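Local coordinates for protein chemotaxis transducer (Pseudomonas aeruginosa, PDB 6GCV) that senses nitrate by binding it directly at its PilJ-type ligand-binding domain, a step that probably steers chemotaxis, at residues S15-T20 and N73-G78; R36-L41 and Q102-A107; P80-Q85 and N127-L132; A90-R95 and T120-E125. All blocks are in the same frame, centred on the assembly; numbering follows the deposited sequence.

Contact 1. Residues S15-T20 and N73-G78; sequences SISPET and NVSRMG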
loop_
_atom_site.group_PDB
_atom_site.type_symbol
_atom_site.label_atom_id
_atom_site.label_comp_id
_atom_site.label_asym_id
_atom_site.label_seq_id
_atom_site.Cartn_x
_atom_site.Cartn_y
_atom_site.Cartn_z
ATOM N N SER A 15 21.161 4.776 9.355
ATOM C CA SER A 15 22.121 3.663 9.522
ATOM C C SER A 15 21.776 2.464 8.619
ATOM O O SER A 15 22.644 1.669 8.267
ATOM C CB SER A 15 22.208 3.245 10.992
ATOM O OG SER A 15 20.926 3.078 11.551
ATOM N N ILE A 16 20.517 2.356 8.227
ATOM C CA ILE A 16 20.107 1.338 7.255
ATOM C C ILE A 16 19.937 1.993 5.888
ATOM O O ILE A 16 19.751 3.208 5.794
ATOM C CB ILE A 16 18.806 0.639 7.691
ATOM C CG1 ILE A 16 17.623 1.623 7.674
ATOM C CG2 ILE A 16 19.003 0.029 9.068
ATOM C CD1 ILE A 16 16.292 1.020 8.025
ATOM N N SER A 17 19.945 1.185 4.831
ATOM C CA SER A 17 19.756 1.710 3.497
ATOM C C SER A 17 18.336 2.219 3.317
ATOM O O SER A 17 17.405 1.651 3.902
ATOM C CB SER A 17 20.006 0.622 2.461
ATOM O OG SER A 17 19.023 -0.377 2.577
ATOM N N PRO A 18 18.160 3.243 2.472
ATOM C CA PRO A 18 16.804 3.677 2.152
ATOM C C PRO A 18 15.964 2.543 1.595
ATOM O O PRO A 18 14.757 2.511 1.843
ATOM C CB PRO A 18 17.020 4.760 1.090
ATOM C CG PRO A 18 18.378 5.288 1.370
ATOM C CD PRO A 18 19.189 4.126 1.891
ATOM N N GLU A 19 16.582 1.636 0.829
ATOM C CA GLU A 19 15.840 0.528 0.253
ATOM C C GLU A 19 15.233 -0.371 1.345
ATOM O O GLU A 19 14.166 -0.946 1.152
ATOM C CB GLU A 19 16.716 -0.256 -0.708
ATOM C CG GLU A 19 16.114 -1.554 -1.225
ATOM C CD GLU A 19 14.902 -1.438 -2.098
ATOM O OE1 GLU A 19 14.283 -0.380 -2.231
ATOM O OE2 GLU A 19 14.545 -2.505 -2.658
ATOM N N THR A 20 15.900 -0.487 2.502
ATOM C CA THR A 20 15.334 -1.288 3.597
ATOM C C THR A 20 13.965 -0.723 4.027
ATOM O O THR A 20 12.984 -1.453 4.193
ATOM C CB THR A 20 16.291 -1.349 4.801
ATOM O OG1 THR A 20 17.562 -1.847 4.366
ATOM C CG2 THR A 20 15.765 -2.204 5.905
ATOM N N ASN A 73 20.041 -4.901 -1.283
ATOM C CA ASN A 73 20.351 -3.779 -0.400
ATOM C C ASN A 73 19.300 -3.616 0.693
ATOM O O ASN A 73 18.864 -2.476 0.990
ATOM C CB ASN A 73 20.560 -2.482 -1.186
ATOM C CG ASN A 73 21.290 -1.425 -0.404
ATOM O OD1 ASN A 73 21.180 -0.239 -0.721
ATOM N ND2 ASN A 73 22.013 -1.827 0.640
ATOM N N VAL A 74 18.873 -4.741 1.246
ATOM C CA VAL A 74 17.986 -4.752 2.396
ATOM C C VAL A 74 18.783 -5.221 3.593
ATOM O O VAL A 74 19.314 -6.336 3.606
ATOM C CB VAL A 74 16.757 -5.662 2.179
ATOM C CG1 VAL A 74 15.920 -5.786 3.439
ATOM C CG2 VAL A 74 15.893 -5.143 1.033
ATOM N N SER A 75 18.861 -4.367 4.599
ATOM C CA SER A 75 19.577 -4.644 5.851
ATOM C C SER A 75 18.741 -5.519 6.796
ATOM O O SER A 75 17.547 -5.293 6.936
ATOM C CB SER A 75 19.876 -3.296 6.568
ATOM O OG SER A 75 20.465 -2.314 5.695
ATOM N N ARG A 76 19.367 -6.469 7.497
ATOM C CA ARG A 76 18.676 -7.158 8.592
ATOM C C ARG A 76 18.801 -6.224 9.783
ATOM O O ARG A 76 19.889 -5.764 10.111
ATOM C CB ARG A 76 19.306 -8.524 8.910
ATOM C CG ARG A 76 18.604 -9.262 10.056
ATOM C CD ARG A 76 19.314 -10.544 10.448
ATOM N NE ARG A 76 20.724 -10.347 10.767
ATOM C CZ ARG A 76 21.200 -9.999 11.961
ATOM N NH1 ARG A 76 20.394 -9.804 13.002
ATOM N NH2 ARG A 76 22.512 -9.852 12.115
ATOM N N MET A 77 17.698 -5.967 10.477
ATOM C CA MET A 77 17.717 -5.149 11.659
ATOM C C MET A 77 17.434 -6.056 12.834
ATOM O O MET A 77 16.326 -6.567 12.989
ATOM C CB MET A 77 16.709 -4.018 11.570
ATOM C CG MET A 77 16.937 -3.078 10.406
ATOM S SD MET A 77 15.809 -1.630 10.387
ATOM C CE MET A 77 16.557 -0.627 11.680
ATOM N N GLY A 78 18.471 -6.291 13.632
ATOM C CA GLY A 78 18.429 -7.290 14.695
ATOM C C GLY A 78 17.905 -6.799 16.042
ATOM O O GLY A 78 17.799 -7.577 16.969
HETATM O O HOH W 1 19.103 2.002 -0.757
#
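I16 and M77 cross at about a right angle, with M77 SD and CE against the two methyls of I16. I16 carries CG1 in the crowded position between backbone N and carbonyl carbon (chi1 66°), which offers both methyls to the methionine: I16 CD1 is 3.6 Å from M77 SD, and I16 CG2 is 3.6 Å from M77 CE. The M77 chain bends at its last torsion, and this flexible, unbranched residue folds its methyl onto I16, while M133 of helix 112-137 also touches M77. Beside this apolar pair, where the loop between helices 48-67 and 80-103 packs on the N-terminal end of helix 18-42, runs a relay of short hydrogen bonds. The N-H of S75 points straight (179°) at T20 OG1, 2.8 Å away; T20 OG1 donates onward to S17 OG at 2.7 Å, and S17 OG donates to N73 O at 2.6 Å, from above the carbonyl plane. S17 is also the N-cap of the helix, its OG accepting from T20 N at 3.1 Å. Small hydroxyl residues suit both places because each oxygen can accept and donate at once. The loop makes a G1 beta bulge at N73 and V74, with N73 in the left-handed region (phi 64°), and this turn carries N73 O to the cap. A water that donates to N73 OD1 accepts from E19 N. The E19 carboxylate turns to N22.

Contact 2. Residues R36-L41 and Q102-A107; sequences REALQL and QVAQPA. With NA (sodium ion), chain E; ACT (acetate ion), chain G.
R36 opens the segment with its guanidinium far from 102-107, reaching instead across to Q32 and T120 of the second subunit; R36 NH1 also makes a weak, 3.4 Å hydrogen bond to ACT O. E37 follows with an extended chain that takes its carboxylate toward the same acetate, probably a crystallisation component, and its backbone O binds the sodium ion at 2.9 Å. D47 belongs to the same metal site, and a water bound to the ion donates to ACT OXT. At A38 the two backbones come closest, and the small methyl lets them: A104 CA packs 3.5 Å from A38 O in a CA-H...O contact, while A38 CB rests against A104 CB and a methyl of V103. L39 then crosses V103 obliquely, with L39 CD2 3.9 Å from V103 CG1, and both side chains meet F115 of helix 112-137. L41 places CB and CD1 on A104 CB, each 3.9 Å away, and P106 CG comes within 3.4 Å of L41 O. No hydrogen bond links the two segments themselves; next door, R42 donates to V103 O. The contact sits at one end of the four-helix bundle, where helix 80-103 runs out into a loop beside helix 18-42. On the sodium side, E37 OE2, salt-bridged to K33, lies 2.5 Å from ACT OXT: the two acids probably share a proton, although the charges of K33 and R36 would favour the ionised form.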
loop_
_atom_site.group_PDB
_atom_site.type_symbol
_atom_site.label_atom_id
_atom_site.label_comp_id
_atom_site.label_asym_id
_atom_site.label_seq_id
_atom_site.Cartn_x
_atom_site.Cartn_y
_atom_site.Cartn_z
ATOM N N ARG A 36 -7.445 -6.478 -2.735
ATOM C CA ARG A 36 -8.216 -6.108 -3.890
ATOM C C ARG A 36 -8.235 -7.188 -4.963
ATOM O O ARG A 36 -9.262 -7.461 -5.560
ATOM C CB ARG A 36 -7.940 -4.709 -4.334
ATOM C CG ARG A 36 -6.669 -4.358 -4.888
ATOM C CD ARG A 36 -6.687 -4.307 -6.402
ATOM N NE ARG A 36 -5.445 -3.740 -6.885
ATOM C CZ ARG A 36 -4.954 -3.843 -8.115
ATOM N NH1 ARG A 36 -5.413 -4.767 -8.942
ATOM N NH2 ARG A 36 -3.814 -3.168 -8.376
ATOM N N GLU A 37 -7.087 -7.814 -5.197
ATOM C CA GLU A 37 -7.029 -8.893 -6.188
ATOM C C GLU A 37 -7.919 -10.080 -5.764
ATOM O O GLU A 37 -8.578 -10.698 -6.638
ATOM C CB GLU A 37 -5.582 -9.328 -6.370
ATOM C CG GLU A 37 -4.760 -8.296 -7.100
ATOM C CD GLU A 37 -3.265 -8.497 -7.048
ATOM O OE1 GLU A 37 -2.783 -9.149 -6.113
ATOM O OE2 GLU A 37 -2.530 -7.955 -7.928
ATOM N N ALA A 38 -7.891 -10.437 -4.481
ATOM C CA ALA A 38 -8.734 -11.549 -4.014
ATOM C C ALA A 38 -10.209 -11.232 -4.139
ATOM O O ALA A 38 -11.012 -12.099 -4.514
ATOM C CB ALA A 38 -8.360 -11.905 -2.597
ATOM N N LEU A 39 -10.593 -9.992 -3.798
ATOM C CA LEU A 39 -11.996 -9.596 -3.927
ATOM C C LEU A 39 -12.442 -9.582 -5.400
ATOM O O LEU A 39 -13.577 -9.966 -5.722
ATOM C CB LEU A 39 -12.225 -8.221 -3.285
ATOM C CG LEU A 39 -12.048 -8.218 -1.754
ATOM C CD1 LEU A 39 -11.892 -6.779 -1.287
ATOM C CD2 LEU A 39 -13.190 -8.873 -1.046
ATOM N N GLN A 40 -11.564 -9.175 -6.291
ATOM C CA GLN A 40 -11.889 -9.206 -7.706
ATOM C C GLN A 40 -12.090 -10.657 -8.234
ATOM O O GLN A 40 -12.972 -10.926 -9.043
ATOM C CB GLN A 40 -10.850 -8.459 -8.501
ATOM C CG GLN A 40 -11.282 -8.208 -9.933
ATOM C CD GLN A 40 -10.487 -7.091 -10.571
ATOM O OE1 GLN A 40 -10.058 -6.148 -9.894
ATOM N NE2 GLN A 40 -10.279 -7.182 -11.872
ATOM N N LEU A 41 -11.254 -11.558 -7.742
ATOM C CA LEU A 41 -11.454 -12.990 -7.994
ATOM C C LEU A 41 -12.798 -13.449 -7.423
ATOM O O LEU A 41 -13.523 -14.226 -8.087
ATOM C CB LEU A 41 -10.298 -13.818 -7.411
ATOM C CG LEU A 41 -9.012 -13.749 -8.251
ATOM C CD1 LEU A 41 -7.759 -14.054 -7.463
ATOM C CD2 LEU A 41 -9.119 -14.720 -9.450
ATOM N N GLN A 102 -9.335 -18.201 0.597
ATOM C CA GLN A 102 -10.769 -18.480 0.693
ATOM C C GLN A 102 -11.601 -17.389 -0.002
ATOM O O GLN A 102 -12.526 -17.692 -0.747
ATOM C CB GLN A 102 -11.186 -18.593 2.140
ATOM C CG GLN A 102 -10.569 -19.796 2.839
ATOM C CD GLN A 102 -10.882 -21.094 2.137
ATOM O OE1 GLN A 102 -9.972 -21.867 1.789
ATOM N NE2 GLN A 102 -12.152 -21.359 1.930
ATOM N N VAL A 103 -11.275 -16.126 0.245
ATOM C CA VAL A 103 -11.988 -15.018 -0.380
ATOM C C VAL A 103 -11.978 -15.128 -1.868
ATOM O O VAL A 103 -12.983 -14.882 -2.535
ATOM C CB VAL A 103 -11.403 -13.670 0.085
ATOM C CG1 VAL A 103 -11.929 -12.502 -0.764
ATOM C CG2 VAL A 103 -11.734 -13.462 1.562
ATOM N N ALA A 104 -10.831 -15.502 -2.424
ATOM C CA ALA A 104 -10.649 -15.547 -3.870
ATOM C C ALA A 104 -11.465 -16.639 -4.588
ATOM O O ALA A 104 -11.509 -16.632 -5.813
ATOM C CB ALA A 104 -9.174 -15.701 -4.183
ATOM N N GLN A 105 -12.030 -17.580 -3.840
ATOM C CA GLN A 105 -12.840 -18.653 -4.398
ATOM C C GLN A 105 -14.315 -18.218 -4.409
ATOM O O GLN A 105 -14.913 -18.070 -3.350
ATOM C CB GLN A 105 -12.698 -19.909 -3.555
ATOM C CG GLN A 105 -11.318 -20.515 -3.563
ATOM C CD GLN A 105 -11.201 -21.672 -2.624
ATOM O OE1 GLN A 105 -11.966 -22.612 -2.711
ATOM N NE2 GLN A 105 -10.227 -21.643 -1.777
ATOM N N PRO A 106 -14.903 -18.002 -5.596
ATOM C CA PRO A 106 -16.259 -17.455 -5.614
ATOM C C PRO A 106 -17.294 -18.214 -4.837
ATOM O O PRO A 106 -18.247 -17.618 -4.359
ATOM C CB PRO A 106 -16.586 -17.374 -7.101
ATOM C CG PRO A 106 -15.243 -17.180 -7.741
ATOM C CD PRO A 106 -14.327 -18.075 -6.943
ATOM N N ALA A 107 -17.158 -19.535 -4.771
ATOM C CA ALA A 107 -18.164 -20.400 -4.161
ATOM C C ALA A 107 -17.879 -20.754 -2.725
ATOM O O ALA A 107 -18.579 -21.583 -2.149
ATOM C CB ALA A 107 -18.359 -21.665 -4.984
HETATM NA NA NA E . -7.470 -10.575 -9.362
HETATM C C ACT G . -3.046 -6.562 -10.960
HETATM O O ACT G . -3.590 -5.654 -11.667
HETATM O OXT ACT G . -3.693 -7.147 -10.020
HETATM C CH3 ACT G . -1.570 -6.801 -11.050
HETATM O O HOH W 2 -6.126 -8.388 -10.524
#

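Contact 3. Residues P80-Q85 and N127-L132; sequences PEIAAQ and NNLVSL
Q85 and L132 form the closest pair, L132 CD1 sitting 3.6 Å from Q85 CB. Q85 CG lies anti to the backbone N, and the chain then bends at chi2 (64°), laying its aliphatic part over L129, with Q85 CG 3.8 Å from L129 CB. Such a side chain suits this border, since its methylenes join the apolar layer while the amide reaches the polar rim. On the inner side, I82 CG2 meets L129 CD1 at 4.0 Å, the two side chains crossing at about a right angle, whereas I82 and L132 slide past each other in opposite directions. In the same pair, I82 CD1 lies 3.9 Å from L132 O. The Q85 amide is held at both ends: Q85 NE2 donates to E125 on helix 112-137, and a water donates to Q85 OE1 at 2.9 Å and accepts weakly from N128 ND2. A second water bridges E81 OE2 and L132 O, donating to both. M133 and R136 also touch I82. The axes of the two short segments lie 9.7 Å apart at 164°, nearly antiparallel, as expected of neighbouring helices in the four-helix bundle that builds this PilJ-type sensor domain.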
loop_
_atom_site.group_PDB
_atom_site.type_symbol
_atom_site.label_atom_id
_atom_site.label_comp_id
_atom_site.label_asym_id
_atom_site.label_seq_id
_atom_site.Cartn_x
_atom_site.Cartn_y
_atom_site.Cartn_z
ATOM N N PRO A 80 15.895 -6.139 19.194
ATOM C CA PRO A 80 14.859 -7.072 19.645
ATOM C C PRO A 80 13.424 -6.617 19.400
ATOM O O PRO A 80 12.584 -7.429 19.078
ATOM C CB PRO A 80 15.135 -7.216 21.149
ATOM C CG PRO A 80 16.551 -6.831 21.307
ATOM C CD PRO A 80 16.833 -5.790 20.274
ATOM N N GLU A 81 13.142 -5.324 19.563
ATOM C CA GLU A 81 11.783 -4.828 19.350
ATOM C C GLU A 81 11.367 -4.927 17.889
ATOM O O GLU A 81 10.170 -5.126 17.598
ATOM C CB GLU A 81 11.588 -3.397 19.890
ATOM C CG GLU A 81 12.146 -2.240 19.072
ATOM C CD GLU A 81 13.653 -2.020 19.181
ATOM O OE1 GLU A 81 14.337 -2.765 19.931
ATOM O OE2 GLU A 81 14.156 -1.077 18.498
ATOM N N ILE A 82 12.332 -4.797 16.968
ATOM C CA ILE A 82 12.027 -4.870 15.541
ATOM C C ILE A 82 11.811 -6.337 15.174
ATOM O O ILE A 82 10.832 -6.666 14.532
ATOM C CB ILE A 82 13.119 -4.220 14.675
ATOM C CG1 ILE A 82 13.203 -2.705 14.980
ATOM C CG2 ILE A 82 12.792 -4.410 13.198
ATOM C CD1 ILE A 82 14.348 -1.987 14.264
ATOM N N ALA A 83 12.688 -7.217 15.624
ATOM C CA ALA A 83 12.510 -8.658 15.413
ATOM C C ALA A 83 11.186 -9.135 15.992
ATOM O O ALA A 83 10.492 -9.901 15.352
ATOM C CB ALA A 83 13.682 -9.437 16.019
ATOM N N ALA A 84 10.814 -8.666 17.176
ATOM C CA ALA A 84 9.542 -9.054 17.803
ATOM C C ALA A 84 8.356 -8.586 16.967
ATOM O O ALA A 84 7.388 -9.328 16.810
ATOM C CB ALA A 84 9.439 -8.519 19.227
ATOM N N GLN A 85 8.422 -7.369 16.427
ATOM C CA GLN A 85 7.351 -6.881 15.566
ATOM C C GLN A 85 7.270 -7.669 14.255
ATOM O O GLN A 85 6.156 -7.935 13.779
ATOM C CB GLN A 85 7.467 -5.391 15.321
ATOM C CG GLN A 85 6.295 -4.773 14.541
ATOM C CD GLN A 85 4.955 -4.853 15.268
ATOM O OE1 GLN A 85 4.892 -5.114 16.470
ATOM N NE2 GLN A 85 3.857 -4.665 14.525
ATOM N N ASN A 127 2.485 -0.977 9.454
ATOM C CA ASN A 127 2.839 0.410 9.690
ATOM C C ASN A 127 3.647 0.539 10.981
ATOM O O ASN A 127 4.608 1.316 11.046
ATOM C CB ASN A 127 1.590 1.255 9.756
ATOM C CG ASN A 127 1.905 2.701 9.663
ATOM O OD1 ASN A 127 2.628 3.140 8.762
ATOM N ND2 ASN A 127 1.358 3.454 10.571
ATOM N N ASN A 128 3.259 -0.206 12.025
ATOM C CA ASN A 128 4.027 -0.174 13.262
ATOM C C ASN A 128 5.469 -0.674 13.044
ATOM O O ASN A 128 6.414 -0.157 13.626
ATOM C CB ASN A 128 3.356 -0.989 14.364
ATOM C CG ASN A 128 2.045 -0.380 14.835
ATOM O OD1 ASN A 128 1.787 0.813 14.621
ATOM N ND2 ASN A 128 1.198 -1.195 15.484
ATOM N N LEU A 129 5.638 -1.691 12.216
ATOM C CA LEU A 129 6.975 -2.188 11.872
ATOM C C LEU A 129 7.806 -1.103 11.214
ATOM O O LEU A 129 8.963 -0.872 11.613
ATOM C CB LEU A 129 6.899 -3.444 10.999
ATOM C CG LEU A 129 8.238 -4.006 10.499
ATOM C CD1 LEU A 129 9.119 -4.433 11.645
ATOM C CD2 LEU A 129 8.035 -5.144 9.510
ATOM N N VAL A 130 7.227 -0.428 10.222
ATOM C CA VAL A 130 7.912 0.679 9.563
ATOM C C VAL A 130 8.324 1.742 10.582
ATOM O O VAL A 130 9.443 2.233 10.568
ATOM C CB VAL A 130 7.016 1.321 8.455
ATOM C CG1 VAL A 130 7.615 2.621 7.924
ATOM C CG2 VAL A 130 6.819 0.327 7.330
ATOM N N SER A 131 7.415 2.099 11.464
ATOM C CA SER A 131 7.697 3.120 12.485
ATOM C C SER A 131 8.865 2.712 13.367
ATOM O O SER A 131 9.750 3.536 13.659
ATOM C CB SER A 131 6.473 3.348 13.352
ATOM O OG SER A 131 5.439 3.968 12.602
ATOM N N LEU A 132 8.877 1.466 13.817
ATOM C CA LEU A 132 9.986 1.012 14.673
ATOM C C LEU A 132 11.313 1.032 13.920
ATOM O O LEU A 132 12.370 1.395 14.475
ATOM C CB LEU A 132 9.712 -0.396 15.190
ATOM C CG LEU A 132 8.569 -0.527 16.187
ATOM C CD1 LEU A 132 8.307 -2.012 16.409
ATOM C CD2 LEU A 132 8.881 0.139 17.506
HETATM O O HOH W 3 12.942 1.542 17.210
HETATM O O HOH W 4 3.173 -3.048 17.508
#

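Contact 4. Residues A90-R95 and T120-E125; sequences AQIWGR and TELLGE
E125 OE1 is gripped twice: by Q85 NE2 in a full hydrogen bond and by N128 ND2 in a weak one, while the other oxygen, OE2, has a long, weak ion pair with K88. The E125 chain bends at chi2 (-62°) to bring its head there, and so presents its methylene to the partner helix, E125 CG lying 3.6 Å from I92 CD1. I92 carries most of the contact. Its CD1 enters between E121 and E125, one turn apart, with E121 OE2 3.8 Å away, and its CG2 packs on L122 CB at 3.8 Å. A beta-branched isoleucine suits the place because its two arms reach different neighbours at once: CG1 carries CD1 to the glutamate methylene, while CG2 meets the leucine. L122 also sends CD2 to the edge of the W93 indole, in its plane, with L122 CD2 4.0 Å from W93 CE3. The axes of 90-95 and 120-125 pass 9.9 Å apart at 154°, roughly antiparallel. W93 stacks on Y58 of helix 48-67 and touches M34 of helix 18-42, and L122 meets S31 of the latter, so all four helices of the bundle converge on this buried layer.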
loop_
_atom_site.group_PDB
_atom_site.type_symbol
_atom_site.label_atom_id
_atom_site.label_comp_id
_atom_site.label_asym_id
_atom_site.label_seq_id
_atom_site.Cartn_x
_atom_site.Cartn_y
_atom_site.Cartn_z
ATOM N N ALA A 90 4.253 -11.677 11.278
ATOM C CA ALA A 90 4.248 -12.995 10.638
ATOM C C ALA A 90 3.087 -13.862 11.090
ATOM O O ALA A 90 2.481 -14.591 10.274
ATOM C CB ALA A 90 5.547 -13.730 10.866
ATOM N N GLN A 91 2.724 -13.795 12.360
ATOM C CA GLN A 91 1.602 -14.613 12.835
ATOM C C GLN A 91 0.288 -14.124 12.233
ATOM O O GLN A 91 -0.548 -14.941 11.825
ATOM C CB GLN A 91 1.581 -14.669 14.358
ATOM C CG GLN A 91 2.799 -15.472 14.917
ATOM C CD GLN A 91 2.981 -16.913 14.332
ATOM O OE1 GLN A 91 2.129 -17.781 14.550
ATOM N NE2 GLN A 91 4.114 -17.174 13.617
ATOM N N ILE A 92 0.105 -12.808 12.149
ATOM C CA ILE A 92 -1.106 -12.240 11.544
ATOM C C ILE A 92 -1.126 -12.577 10.059
ATOM O O ILE A 92 -2.143 -13.011 9.500
ATOM C CB ILE A 92 -1.170 -10.715 11.743
ATOM C CG1 ILE A 92 -1.279 -10.398 13.243
ATOM C CG2 ILE A 92 -2.313 -10.064 10.960
ATOM C CD1 ILE A 92 -0.914 -8.969 13.544
ATOM N N TRP A 93 0.021 -12.429 9.403
ATOM C CA TRP A 93 0.142 -12.739 7.987
ATOM C C TRP A 93 -0.295 -14.166 7.667
ATOM O O TRP A 93 -1.024 -14.397 6.707
ATOM C CB TRP A 93 1.586 -12.476 7.512
ATOM C CG TRP A 93 1.891 -13.110 6.193
ATOM C CD1 TRP A 93 2.739 -14.115 5.954
ATOM C CD2 TRP A 93 1.281 -12.804 4.958
ATOM N NE1 TRP A 93 2.719 -14.451 4.624
ATOM C CE2 TRP A 93 1.812 -13.650 3.995
ATOM C CE3 TRP A 93 0.352 -11.846 4.555
ATOM C CZ2 TRP A 93 1.429 -13.591 2.676
ATOM C CZ3 TRP A 93 -0.018 -11.813 3.243
ATOM C CH2 TRP A 93 0.511 -12.681 2.326
ATOM N N GLY A 94 0.135 -15.148 8.453
ATOM C CA GLY A 94 -0.285 -16.521 8.163
ATOM C C GLY A 94 -1.784 -16.688 8.112
ATOM O O GLY A 94 -2.328 -17.366 7.236
ATOM N N ARG A 95 -2.478 -16.069 9.046
ATOM C CA ARG A 95 -3.933 -16.155 9.079
ATOM C C ARG A 95 -4.559 -15.377 7.932
ATOM O O ARG A 95 -5.516 -15.827 7.316
ATOM C CB ARG A 95 -4.456 -15.677 10.435
ATOM C CG ARG A 95 -4.077 -16.619 11.583
ATOM C CD ARG A 95 -4.577 -16.143 12.933
ATOM N NE ARG A 95 -3.739 -15.109 13.546
ATOM C CZ ARG A 95 -2.683 -15.339 14.335
ATOM N NH1 ARG A 95 -2.283 -16.578 14.589
ATOM N NH2 ARG A 95 -2.002 -14.321 14.853
ATOM N N THR A 120 -7.126 -4.636 7.754
ATOM C CA THR A 120 -6.816 -3.395 8.453
ATOM C C THR A 120 -5.855 -3.636 9.614
ATOM O O THR A 120 -4.941 -2.837 9.862
ATOM C CB THR A 120 -8.124 -2.730 8.890
ATOM O OG1 THR A 120 -8.817 -2.344 7.694
ATOM C CG2 THR A 120 -7.885 -1.529 9.845
ATOM N N GLU A 121 -6.047 -4.740 10.336
ATOM C CA GLU A 121 -5.165 -5.094 11.420
ATOM C C GLU A 121 -3.754 -5.331 10.933
ATOM O O GLU A 121 -2.780 -4.824 11.511
ATOM C CB GLU A 121 -5.705 -6.322 12.179
ATOM C CG GLU A 121 -4.797 -6.811 13.294
ATOM C CD GLU A 121 -5.329 -8.022 14.020
ATOM O OE1 GLU A 121 -6.550 -8.300 13.954
ATOM O OE2 GLU A 121 -4.524 -8.672 14.715
ATOM N N LEU A 122 -3.623 -6.126 9.873
ATOM C CA LEU A 122 -2.293 -6.388 9.319
ATOM C C LEU A 122 -1.626 -5.098 8.870
ATOM O O LEU A 122 -0.455 -4.846 9.141
ATOM C CB LEU A 122 -2.343 -7.405 8.183
ATOM C CG LEU A 122 -1.019 -7.658 7.470
ATOM C CD1 LEU A 122 0.002 -8.209 8.418
ATOM C CD2 LEU A 122 -1.192 -8.616 6.302
ATOM N N LEU A 123 -2.390 -4.271 8.151
ATOM C CA LEU A 123 -1.876 -2.978 7.694
ATOM C C LEU A 123 -1.323 -2.163 8.866
ATOM O O LEU A 123 -0.209 -1.610 8.781
ATOM C CB LEU A 123 -2.994 -2.224 6.955
ATOM C CG LEU A 123 -2.661 -0.808 6.542
ATOM C CD1 LEU A 123 -1.467 -0.741 5.626
ATOM C CD2 LEU A 123 -3.873 -0.168 5.907
ATOM N N GLY A 124 -2.079 -2.135 9.958
ATOM C CA GLY A 124 -1.643 -1.389 11.146
ATOM C C GLY A 124 -0.340 -1.911 11.709
ATOM O O GLY A 124 0.522 -1.141 12.123
ATOM N N GLU A 125 -0.216 -3.233 11.768
ATOM C CA GLU A 125 1.015 -3.833 12.302
ATOM C C GLU A 125 2.199 -3.660 11.381
ATOM O O GLU A 125 3.326 -3.508 11.855
ATOM C CB GLU A 125 0.813 -5.285 12.685
ATOM C CG GLU A 125 -0.266 -5.444 13.761
ATOM C CD GLU A 125 0.053 -4.764 15.083
ATOM O OE1 GLU A 125 1.220 -4.469 15.401
ATOM O OE2 GLU A 125 -0.902 -4.537 15.858
#

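From the N terminus, the start of helix 18-42 enters contact 1, which closes the loop through helix 48-67 when 73-78 returns to it. The far end of the same helix opens contact 2 before that return, so contacts 1 and 2 cross, on opposite sides of the chain's centre and with centres about 34 Å apart. Helix 80-103 begins with contact 3, runs through contact 4 and ends in contact 2, then helix 112-137 comes back past contact 4 to contact 3. Contact 4 therefore lies within the span of contact 3, and both cross contact 2. M77 touches I82 where contacts 1 and 3 meet, tying the loop to the bundle's helix pair.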